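Local coordinates for Thiol:disulfide interchange protein DsbA (PDB 2ZNM) that probably acts as a thioredoxin-fold oxidoreductase that forms or exchanges disulfide bonds in proteins of the periplasm, at residues Leu69-Met74 against Arg101-Ser106; Phe30-Val35 against Lys93-Gln98; Ser81-Gln86 against Gly120-Arg125. All coordinates share one frame; numbering follows the deposited sequence.

Contact 1. Residues Leu69-Met74 against Arg101-Ser106; sequences LGLARM and RLENRS
E103 lies at a slant across the side chain of L71, its CG 4.0 Å from L71 CG and its OE2 3.9 Å from that same branch carbon. A bend at chi2 (93°) sets CD over the leucine, and one carboxylate oxygen comes to rest on a hydrocarbon surface. E103 OE1 is 3.9 Å from R101 NH1, a long salt bridge of charges alone, the oxygen standing off the plane of the guanidinium. Beside E103 the two backbones come into contact. G70 has no side chain, and its CA comes within 3.5 Å of E103 O in a C-H...O contact with an angle of 144° at the hydrogen. One water joins the backbones here, donating to both G70 O and L102 O; G70 O is also the acceptor for M74 N in the next helical turn. The contact belongs to the helical domain that DsbA proteins insert into their thioredoxin fold: the type I turn R101-N104, with N104 as N-cap of helix 105-113, is laid against the first turns of helix 69-81. On the buried side the selenomethionine M74, bent at chi2 and chi3, brings CE to 4.2 Å from L102 CG, the two side chains crossing at about a right angle; W111 touches both. On the more exposed side R73 and R105 cross at a slant, R73 NH1 3.9 Å from R105 CD, with guanidinium planes 21° apart, and R73 NH2 is 4.4 Å from R105 NE. D128 probably offsets the repulsion of these like charges, through a salt bridge to R105 NE and a weak, long pairing with R73 NH2, while R73 NE is bonded to Y127 O.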
loop_
_atom_site.group_PDB
_atom_site.type_symbol
_atom_site.label_atom_id
_atom_site.label_comp_id
_atom_site.label_asym_id
_atom_site.label_seq_id
_atom_site.Cartn_x
_atom_site.Cartn_y
_atom_site.Cartn_z
ATOM N N LEU A 69 0.859 5.191 13.082
ATOM C CA LEU A 69 2.014 5.826 12.453
ATOM C C LEU A 69 3.264 4.955 12.538
ATOM O O LEU A 69 4.141 5.033 11.681
ATOM C CB LEU A 69 2.300 7.190 13.088
ATOM C CG LEU A 69 1.469 8.393 12.644
ATOM C CD1 LEU A 69 1.653 9.533 13.627
ATOM C CD2 LEU A 69 1.831 8.839 11.214
ATOM N N GLY A 70 3.337 4.128 13.574
ATOM C CA GLY A 70 4.398 3.133 13.709
ATOM C C GLY A 70 4.361 2.047 12.646
ATOM O O GLY A 70 5.406 1.605 12.175
ATOM N N LEU A 71 3.155 1.617 12.277
ATOM C CA LEU A 71 2.975 0.614 11.213
ATOM C C LEU A 71 3.272 1.219 9.856
ATOM O O LEU A 71 3.846 0.551 8.990
ATOM C CB LEU A 71 1.561 0.020 11.219
ATOM C CG LEU A 71 1.237 -1.044 12.275
ATOM C CD1 LEU A 71 -0.108 -1.737 11.969
ATOM C CD2 LEU A 71 2.354 -2.069 12.421
ATOM N N ALA A 72 2.889 2.485 9.687
ATOM C CA ALA A 72 3.189 3.233 8.474
ATOM C C ALA A 72 4.690 3.467 8.273
ATOM O O ALA A 72 5.181 3.421 7.141
ATOM C CB ALA A 72 2.422 4.561 8.457
ATOM N N ARG A 73 5.402 3.745 9.364
ATOM C CA ARG A 73 6.863 3.899 9.341
ATOM C C ARG A 73 7.595 2.605 8.959
ATOM O O ARG A 73 8.614 2.654 8.260
ATOM C CB ARG A 73 7.359 4.389 10.695
ATOM C CG ARG A 73 8.805 4.818 10.692
ATOM C CD ARG A 73 9.201 5.392 12.023
ATOM N NE ARG A 73 10.571 5.886 11.973
ATOM C CZ ARG A 73 11.180 6.529 12.959
ATOM N NH1 ARG A 73 10.550 6.777 14.097
ATOM N NH2 ARG A 73 12.428 6.925 12.798
HETATM N N MSE A 74 7.083 1.459 9.431
HETATM C CA MSE A 74 7.580 0.153 8.991
HETATM C C MSE A 74 7.403 -0.039 7.471
HETATM O O MSE A 74 8.352 -0.414 6.769
HETATM C CB MSE A 74 6.911 -0.982 9.769
HETATM C CG MSE A 74 7.460 -2.372 9.444
HETATM SE SE MSE A 74 9.416 -2.538 9.669
HETATM C CE MSE A 74 9.513 -2.894 11.596
ATOM N N ARG A 101 4.666 -5.190 20.345
ATOM C CA ARG A 101 4.113 -3.947 19.841
ATOM C C ARG A 101 5.063 -3.368 18.775
ATOM O O ARG A 101 5.908 -2.515 19.067
ATOM C CB ARG A 101 3.868 -2.965 20.999
ATOM C CG ARG A 101 3.286 -1.631 20.560
ATOM C CD ARG A 101 2.576 -0.898 21.691
ATOM N NE ARG A 101 1.831 0.243 21.157
ATOM C CZ ARG A 101 0.669 0.141 20.514
ATOM N NH1 ARG A 101 0.102 -1.053 20.335
ATOM N NH2 ARG A 101 0.065 1.227 20.056
ATOM N N LEU A 102 4.913 -3.845 17.537
ATOM C CA LEU A 102 5.793 -3.458 16.431
ATOM C C LEU A 102 5.707 -1.967 16.079
ATOM O O LEU A 102 6.596 -1.431 15.402
ATOM C CB LEU A 102 5.498 -4.318 15.196
ATOM C CG LEU A 102 6.598 -4.521 14.139
ATOM C CD1 LEU A 102 7.826 -5.226 14.691
ATOM C CD2 LEU A 102 6.058 -5.298 12.973
ATOM N N GLU A 103 4.636 -1.310 16.542
ATOM C CA GLU A 103 4.422 0.130 16.343
ATOM C C GLU A 103 5.469 0.958 17.071
ATOM O O GLU A 103 5.659 2.124 16.777
ATOM C CB GLU A 103 3.043 0.555 16.858
ATOM C CG GLU A 103 1.879 0.190 15.973
ATOM C CD GLU A 103 1.245 -1.150 16.353
ATOM O OE1 GLU A 103 1.912 -1.979 17.022
ATOM O OE2 GLU A 103 0.072 -1.366 15.982
ATOM N N ASN A 104 6.114 0.347 18.049
ATOM C CA ASN A 104 7.115 1.005 18.860
ATOM C C ASN A 104 8.494 0.855 18.224
ATOM O O ASN A 104 8.916 -0.256 17.921
ATOM C CB ASN A 104 7.095 0.391 20.257
ATOM C CG ASN A 104 8.045 1.070 21.200
ATOM O OD1 ASN A 104 7.722 2.105 21.779
ATOM N ND2 ASN A 104 9.222 0.486 21.377
ATOM N N ARG A 105 9.185 1.979 18.031
ATOM C CA ARG A 105 10.510 2.003 17.395
ATOM C C ARG A 105 11.536 1.018 17.975
ATOM O O ARG A 105 12.175 0.273 17.226
ATOM C CB ARG A 105 11.105 3.417 17.409
ATOM C CG ARG A 105 12.438 3.515 16.671
ATOM C CD ARG A 105 12.883 4.946 16.569
ATOM N NE ARG A 105 14.313 5.087 16.311
ATOM C CZ ARG A 105 15.228 5.288 17.254
ATOM N NH1 ARG A 105 14.868 5.355 18.530
ATOM N NH2 ARG A 105 16.507 5.422 16.924
ATOM N N SER A 106 11.707 1.033 19.292
ATOM C CA SER A 106 12.706 0.180 19.915
ATOM C C SER A 106 12.337 -1.304 19.818
ATOM O O SER A 106 13.220 -2.153 19.685
ATOM C CB SER A 106 12.982 0.605 21.361
ATOM O OG SER A 106 11.809 0.558 22.140
HETATM O O HOH W 1 7.132 0.183 13.271
#

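Contact 2. Residues Phe30-Val35 against Lys93-Gln98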
loop_
_atom_site.group_PDB
_atom_site.type_symbol
_atom_site.label_atom_id
_atom_site.label_comp_id
_atom_site.label_asym_id
_atom_site.label_seq_id
_atom_site.Cartn_x
_atom_site.Cartn_y
_atom_site.Cartn_z
ATOM N N PHE A 30 -3.314 -0.093 2.191
ATOM C CA PHE A 30 -3.321 -1.393 2.851
ATOM C C PHE A 30 -2.958 -1.264 4.339
ATOM O O PHE A 30 -2.574 -0.190 4.817
ATOM C CB PHE A 30 -2.306 -2.323 2.169
ATOM C CG PHE A 30 -0.879 -2.095 2.610
ATOM C CD1 PHE A 30 -0.152 -1.033 2.121
ATOM C CD2 PHE A 30 -0.275 -2.946 3.540
ATOM C CE1 PHE A 30 1.143 -0.809 2.537
ATOM C CE2 PHE A 30 1.017 -2.727 3.958
ATOM C CZ PHE A 30 1.730 -1.653 3.450
ATOM N N GLY A 31 -3.077 -2.378 5.057
ATOM C CA GLY A 31 -2.608 -2.482 6.426
ATOM C C GLY A 31 -1.910 -3.807 6.612
ATOM O O GLY A 31 -2.257 -4.786 5.957
ATOM N N TYR A 32 -0.925 -3.849 7.504
ATOM C CA TYR A 32 -0.284 -5.115 7.890
ATOM C C TYR A 32 -1.188 -6.025 8.734
ATOM O O TYR A 32 -0.813 -7.163 9.067
ATOM C CB TYR A 32 1.023 -4.847 8.624
ATOM C CG TYR A 32 2.157 -4.411 7.733
ATOM C CD1 TYR A 32 2.692 -5.278 6.771
ATOM C CD2 TYR A 32 2.718 -3.144 7.861
ATOM C CE1 TYR A 32 3.741 -4.884 5.949
ATOM C CE2 TYR A 32 3.770 -2.733 7.043
ATOM C CZ TYR A 32 4.277 -3.612 6.095
ATOM O OH TYR A 32 5.318 -3.218 5.294
ATOM N N PHE A 33 -2.367 -5.518 9.099
ATOM C CA PHE A 33 -3.370 -6.310 9.803
ATOM C C PHE A 33 -4.350 -6.980 8.823
ATOM O O PHE A 33 -5.329 -7.603 9.259
ATOM C CB PHE A 33 -4.143 -5.414 10.776
ATOM C CG PHE A 33 -4.544 -4.115 10.167
ATOM C CD1 PHE A 33 -5.550 -4.068 9.206
ATOM C CD2 PHE A 33 -3.879 -2.944 10.508
ATOM C CE1 PHE A 33 -5.893 -2.870 8.611
ATOM C CE2 PHE A 33 -4.221 -1.762 9.927
ATOM C CZ PHE A 33 -5.221 -1.714 8.974
ATOM N N CYS A 34 -4.109 -6.815 7.513
ATOM C CA CYS A 34 -4.876 -7.508 6.474
ATOM C C CYS A 34 -4.380 -8.945 6.422
ATOM O O CYS A 34 -3.193 -9.178 6.225
ATOM C CB CYS A 34 -4.708 -6.839 5.095
ATOM S SG CYS A 34 -5.312 -5.104 4.918
ATOM N N VAL A 35 -5.276 -9.909 6.618
ATOM C CA VAL A 35 -4.853 -11.302 6.773
ATOM C C VAL A 35 -4.851 -12.058 5.444
ATOM O O VAL A 35 -5.890 -12.243 4.796
ATOM C CB VAL A 35 -5.642 -12.058 7.886
ATOM C CG1 VAL A 35 -5.143 -13.511 8.037
ATOM C CG2 VAL A 35 -5.505 -11.315 9.210
ATOM N N LYS A 93 3.450 -11.257 9.508
ATOM C CA LYS A 93 3.367 -12.352 10.467
ATOM C C LYS A 93 3.514 -11.846 11.893
ATOM O O LYS A 93 2.881 -12.366 12.808
ATOM C CB LYS A 93 4.437 -13.402 10.167
ATOM C CG LYS A 93 4.447 -14.591 11.136
ATOM C CD LYS A 93 5.384 -15.692 10.685
ATOM C CE LYS A 93 5.976 -16.418 11.862
ATOM N NZ LYS A 93 6.587 -17.724 11.423
ATOM N N ALA A 94 4.370 -10.847 12.072
ATOM C CA ALA A 94 4.626 -10.256 13.374
ATOM C C ALA A 94 3.380 -9.472 13.819
ATOM O O ALA A 94 2.965 -9.554 14.963
ATOM C CB ALA A 94 5.849 -9.355 13.293
ATOM N N VAL A 95 2.788 -8.729 12.889
ATOM C CA VAL A 95 1.554 -8.003 13.137
ATOM C C VAL A 95 0.403 -8.989 13.457
ATOM O O VAL A 95 -0.343 -8.766 14.419
ATOM C CB VAL A 95 1.247 -7.010 11.974
ATOM C CG1 VAL A 95 -0.094 -6.316 12.162
ATOM C CG2 VAL A 95 2.352 -5.949 11.868
ATOM N N TYR A 96 0.313 -10.097 12.703
ATOM C CA TYR A 96 -0.697 -11.155 12.942
ATOM C C TYR A 96 -0.607 -11.803 14.315
ATOM O O TYR A 96 -1.623 -12.101 14.929
ATOM C CB TYR A 96 -0.602 -12.299 11.927
ATOM C CG TYR A 96 -0.858 -11.971 10.469
ATOM C CD1 TYR A 96 -1.331 -10.718 10.062
ATOM C CD2 TYR A 96 -0.645 -12.942 9.486
ATOM C CE1 TYR A 96 -1.553 -10.441 8.708
ATOM C CE2 TYR A 96 -0.873 -12.666 8.143
ATOM C CZ TYR A 96 -1.319 -11.422 7.763
ATOM O OH TYR A 96 -1.534 -11.169 6.428
ATOM N N GLU A 97 0.603 -12.071 14.778
ATOM C CA GLU A 97 0.783 -12.813 16.029
ATOM C C GLU A 97 0.488 -11.975 17.275
ATOM O O GLU A 97 0.100 -12.509 18.314
ATOM C CB GLU A 97 2.189 -13.417 16.077
ATOM C CG GLU A 97 2.455 -14.418 14.936
ATOM C CD GLU A 97 3.664 -15.291 15.183
ATOM O OE1 GLU A 97 4.640 -14.787 15.782
ATOM O OE2 GLU A 97 3.638 -16.483 14.788
ATOM N N GLN A 98 0.679 -10.658 17.144
ATOM C CA GLN A 98 0.417 -9.669 18.212
ATOM C C GLN A 98 1.235 -9.862 19.504
ATOM O O GLN A 98 0.865 -9.328 20.559
ATOM C CB GLN A 98 -1.080 -9.591 18.546
ATOM C CG GLN A 98 -1.960 -9.070 17.438
ATOM C CD GLN A 98 -3.374 -8.754 17.920
ATOM O OE1 GLN A 98 -4.219 -9.647 18.054
ATOM N NE2 GLN A 98 -3.635 -7.473 18.181
#
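Y96 presents the edge of its ring to the carbonyl of C34 and one face to V35. The phenol OH donates to C34 O over 2.6 Å, meeting a lone pair in the carbonyl plane at a C=O...O angle of 139°, and it also accepts from H36 N. V35 CG2 sits 4.1 Å above the ring plane, offset toward the rim on the CE1 side, and the two side chains cross obliquely. With chi1 at -63° the tyrosine CG stands beside its own backbone N, anti to the carbonyl carbon, and the ring reaches from helix 84-97 to the loop; H39 meets it as a further ring. One helical position earlier, V95 points at the loop and packs its two methyls against Y32: CG1 is 3.3 Å from Y32 O, while CG2 is 3.7 Å from Y32 CB. The Y32 ring leads away from this meeting place. F30 CE2 lies over the centre of one of its faces, F92 meets it edge-to-face, and its OH is bonded to N88. F33 adds a looser touch of CB on V95 CG1. All this grips the type I turn G31-C34 at the end of strand 24-30, whose last residue, C34, opens the CVHC motif of the thioredoxin fold; its cysteines C34 and C37 are predicted to be redox-active and are not disulfide-bonded here. C34 CB is directed away from the helix, and SG takes a weak bond from G31 N at 3.5 Å. By donating to C34 O and accepting from H36 N, the Y96 hydroxyl would be expected to steady the backbone of the motif without touching the sulfur.

Contact 3. Residues Ser81-Gln86 against Gly120-Arg125; sequences SGLKYQ and GKKLMR
S81 and L83 meet K122 and L123 without a single hydrogen bond across the contact. S81 OG lies 3.4 Å from L123 CD1, and S81 CB stands over the backbone of the same helix turn, 3.9 Å from K122 O. L83 touches with one methyl: its CD1 is 3.9 Å from L123 CB and equally near L123 N, the two leucine side chains set at a slant to each other. K122 lays its aliphatic chain beside S81, CE being 3.5 Å from S81 O. The joined parts belong to the helical domain inserted in the thioredoxin fold. On one side is the connection between helices 69-81 and 84-97, where G82 takes positive phi in a Schellman motif and L83 follows at once as N-cap of the next helix; on the other is the first turn of helix 120-127. S81 and L83, on either side of G82, both point their CB toward helix 120-127. Behind this first shell, S81 OG stands between its own backbone N and carbonyl carbon (chi1 56°), within hydrogen-bonding reach of the carbonyls A77 O and V78 O, which must share its one hydrogen; the hydroxyl is thus satisfied although it touches a methyl. L123 is packed further by A77, V78 and F118. D119 OD1 accepts from K122 N at the start of helix 120-127, and the R125 guanidinium lies flat over K122, whose CA is 3.6 Å from its plane and over its centre.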
loop_
_atom_site.group_PDB
_atom_site.type_symbol
_atom_site.label_atom_id
_atom_site.label_comp_id
_atom_site.label_asym_id
_atom_site.label_seq_id
_atom_site.Cartn_x
_atom_site.Cartn_y
_atom_site.Cartn_z
ATOM N N SER A 81 14.031 0.621 1.847
ATOM C CA SER A 81 15.210 -0.240 1.950
ATOM C C SER A 81 15.349 -1.158 0.722
ATOM O O SER A 81 16.403 -1.750 0.498
ATOM C CB SER A 81 15.171 -1.057 3.244
ATOM O OG SER A 81 13.971 -1.818 3.339
ATOM N N GLY A 82 14.289 -1.240 -0.077
ATOM C CA GLY A 82 14.219 -2.170 -1.194
ATOM C C GLY A 82 14.049 -3.620 -0.743
ATOM O O GLY A 82 14.488 -4.536 -1.425
ATOM N N LEU A 83 13.397 -3.831 0.399
ATOM C CA LEU A 83 13.285 -5.171 0.983
ATOM C C LEU A 83 11.857 -5.734 0.999
ATOM O O LEU A 83 11.540 -6.587 1.817
ATOM C CB LEU A 83 13.889 -5.194 2.395
ATOM C CG LEU A 83 15.409 -5.117 2.565
ATOM C CD1 LEU A 83 15.760 -4.953 4.045
ATOM C CD2 LEU A 83 16.142 -6.328 1.981
ATOM N N LYS A 84 11.008 -5.278 0.085
ATOM C CA LYS A 84 9.612 -5.704 0.062
ATOM C C LYS A 84 9.452 -7.225 0.159
ATOM O O LYS A 84 8.822 -7.724 1.088
ATOM C CB LYS A 84 8.886 -5.147 -1.169
ATOM C CG LYS A 84 8.543 -3.658 -1.090
ATOM C CD LYS A 84 7.573 -3.257 -2.207
ATOM C CE LYS A 84 7.511 -1.724 -2.424
ATOM N NZ LYS A 84 6.612 -0.966 -1.480
ATOM N N TYR A 85 10.060 -7.963 -0.769
ATOM C CA TYR A 85 9.837 -9.419 -0.846
ATOM C C TYR A 85 10.596 -10.223 0.186
ATOM O O TYR A 85 10.226 -11.354 0.475
ATOM C CB TYR A 85 10.104 -9.945 -2.265
ATOM C CG TYR A 85 9.435 -9.090 -3.311
ATOM C CD1 TYR A 85 8.049 -8.924 -3.314
ATOM C CD2 TYR A 85 10.186 -8.413 -4.270
ATOM C CE1 TYR A 85 7.433 -8.120 -4.253
ATOM C CE2 TYR A 85 9.576 -7.602 -5.214
ATOM C CZ TYR A 85 8.206 -7.461 -5.196
ATOM O OH TYR A 85 7.598 -6.672 -6.137
ATOM N N GLN A 86 11.658 -9.646 0.732
ATOM C CA GLN A 86 12.464 -10.322 1.752
ATOM C C GLN A 86 11.890 -10.069 3.148
ATOM O O GLN A 86 12.069 -10.885 4.046
ATOM C CB GLN A 86 13.922 -9.842 1.704
ATOM C CG GLN A 86 14.732 -10.243 0.463
ATOM C CD GLN A 86 14.348 -9.476 -0.804
ATOM O OE1 GLN A 86 14.489 -9.992 -1.921
ATOM N NE2 GLN A 86 13.874 -8.243 -0.640
ATOM N N GLY A 120 18.336 -7.020 8.620
ATOM C CA GLY A 120 17.531 -6.215 9.525
ATOM C C GLY A 120 18.187 -4.875 9.790
ATOM O O GLY A 120 17.500 -3.887 10.076
ATOM N N LYS A 121 19.516 -4.860 9.691
ATOM C CA LYS A 121 20.327 -3.646 9.804
ATOM C C LYS A 121 20.033 -2.671 8.664
ATOM O O LYS A 121 19.909 -1.469 8.900
ATOM C CB LYS A 121 21.820 -3.991 9.839
ATOM C CG LYS A 121 22.330 -4.382 11.216
ATOM C CD LYS A 121 23.738 -4.960 11.187
ATOM C CE LYS A 121 24.127 -5.483 12.565
ATOM N NZ LYS A 121 25.302 -6.410 12.552
ATOM N N LYS A 122 19.912 -3.193 7.442
ATOM C CA LYS A 122 19.554 -2.373 6.274
ATOM C C LYS A 122 18.144 -1.798 6.388
ATOM O O LYS A 122 17.903 -0.640 6.044
ATOM C CB LYS A 122 19.704 -3.162 4.969
ATOM C CG LYS A 122 19.280 -2.380 3.737
ATOM C CD LYS A 122 19.619 -3.093 2.449
ATOM C CE LYS A 122 19.771 -2.083 1.311
ATOM N NZ LYS A 122 20.908 -1.123 1.530
ATOM N N LEU A 123 17.221 -2.620 6.876
ATOM C CA LEU A 123 15.858 -2.197 7.119
ATOM C C LEU A 123 15.763 -1.074 8.147
ATOM O O LEU A 123 14.954 -0.154 7.997
ATOM C CB LEU A 123 15.023 -3.384 7.594
ATOM C CG LEU A 123 13.523 -3.145 7.759
ATOM C CD1 LEU A 123 12.938 -2.569 6.482
ATOM C CD2 LEU A 123 12.813 -4.425 8.156
HETATM N N MSE A 124 16.571 -1.171 9.196
HETATM C CA MSE A 124 16.537 -0.201 10.281
HETATM C C MSE A 124 17.230 1.115 9.926
HETATM O O MSE A 124 16.862 2.168 10.434
HETATM C CB MSE A 124 17.098 -0.811 11.569
HETATM C CG MSE A 124 16.125 -1.760 12.258
HETATM SE SE MSE A 124 14.317 -0.992 12.499
HETATM C CE MSE A 124 13.326 -1.900 11.095
ATOM N N ARG A 125 18.219 1.036 9.040
ATOM C CA ARG A 125 18.876 2.203 8.453
ATOM C C ARG A 125 17.851 3.038 7.683
ATOM O O ARG A 125 17.832 4.253 7.793
ATOM C CB ARG A 125 19.992 1.737 7.516
ATOM C CG ARG A 125 21.344 2.357 7.783
ATOM C CD ARG A 125 22.463 1.316 7.661
ATOM N NE ARG A 125 22.432 0.597 6.382
ATOM C CZ ARG A 125 22.866 -0.652 6.202
ATOM N NH1 ARG A 125 23.371 -1.356 7.213
ATOM N NH2 ARG A 125 22.789 -1.204 4.999
#

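In the fold
All three contacts involve the helical insertion between strands 55-61 and 153-156 of the thioredoxin fold. Their segments alternate along the chain, in the order 30-35, 69-74, 81-86, 93-98, 101-106, 120-125. Contacts 1 and 2 have centres about 12 Å apart and touch, L71 and L102 both packing on V95. Contacts 1 and 3, about 14 Å apart between centres, meet through M74, which reaches L123 and M124. Contacts 2 and 3 share helix 84-97 but lie near its two ends, about 18 Å apart between centres, and do not touch. Contact 2 joins the insertion to the predicted redox-active loop, while contacts 1 and 3 pack the insertion's own helices.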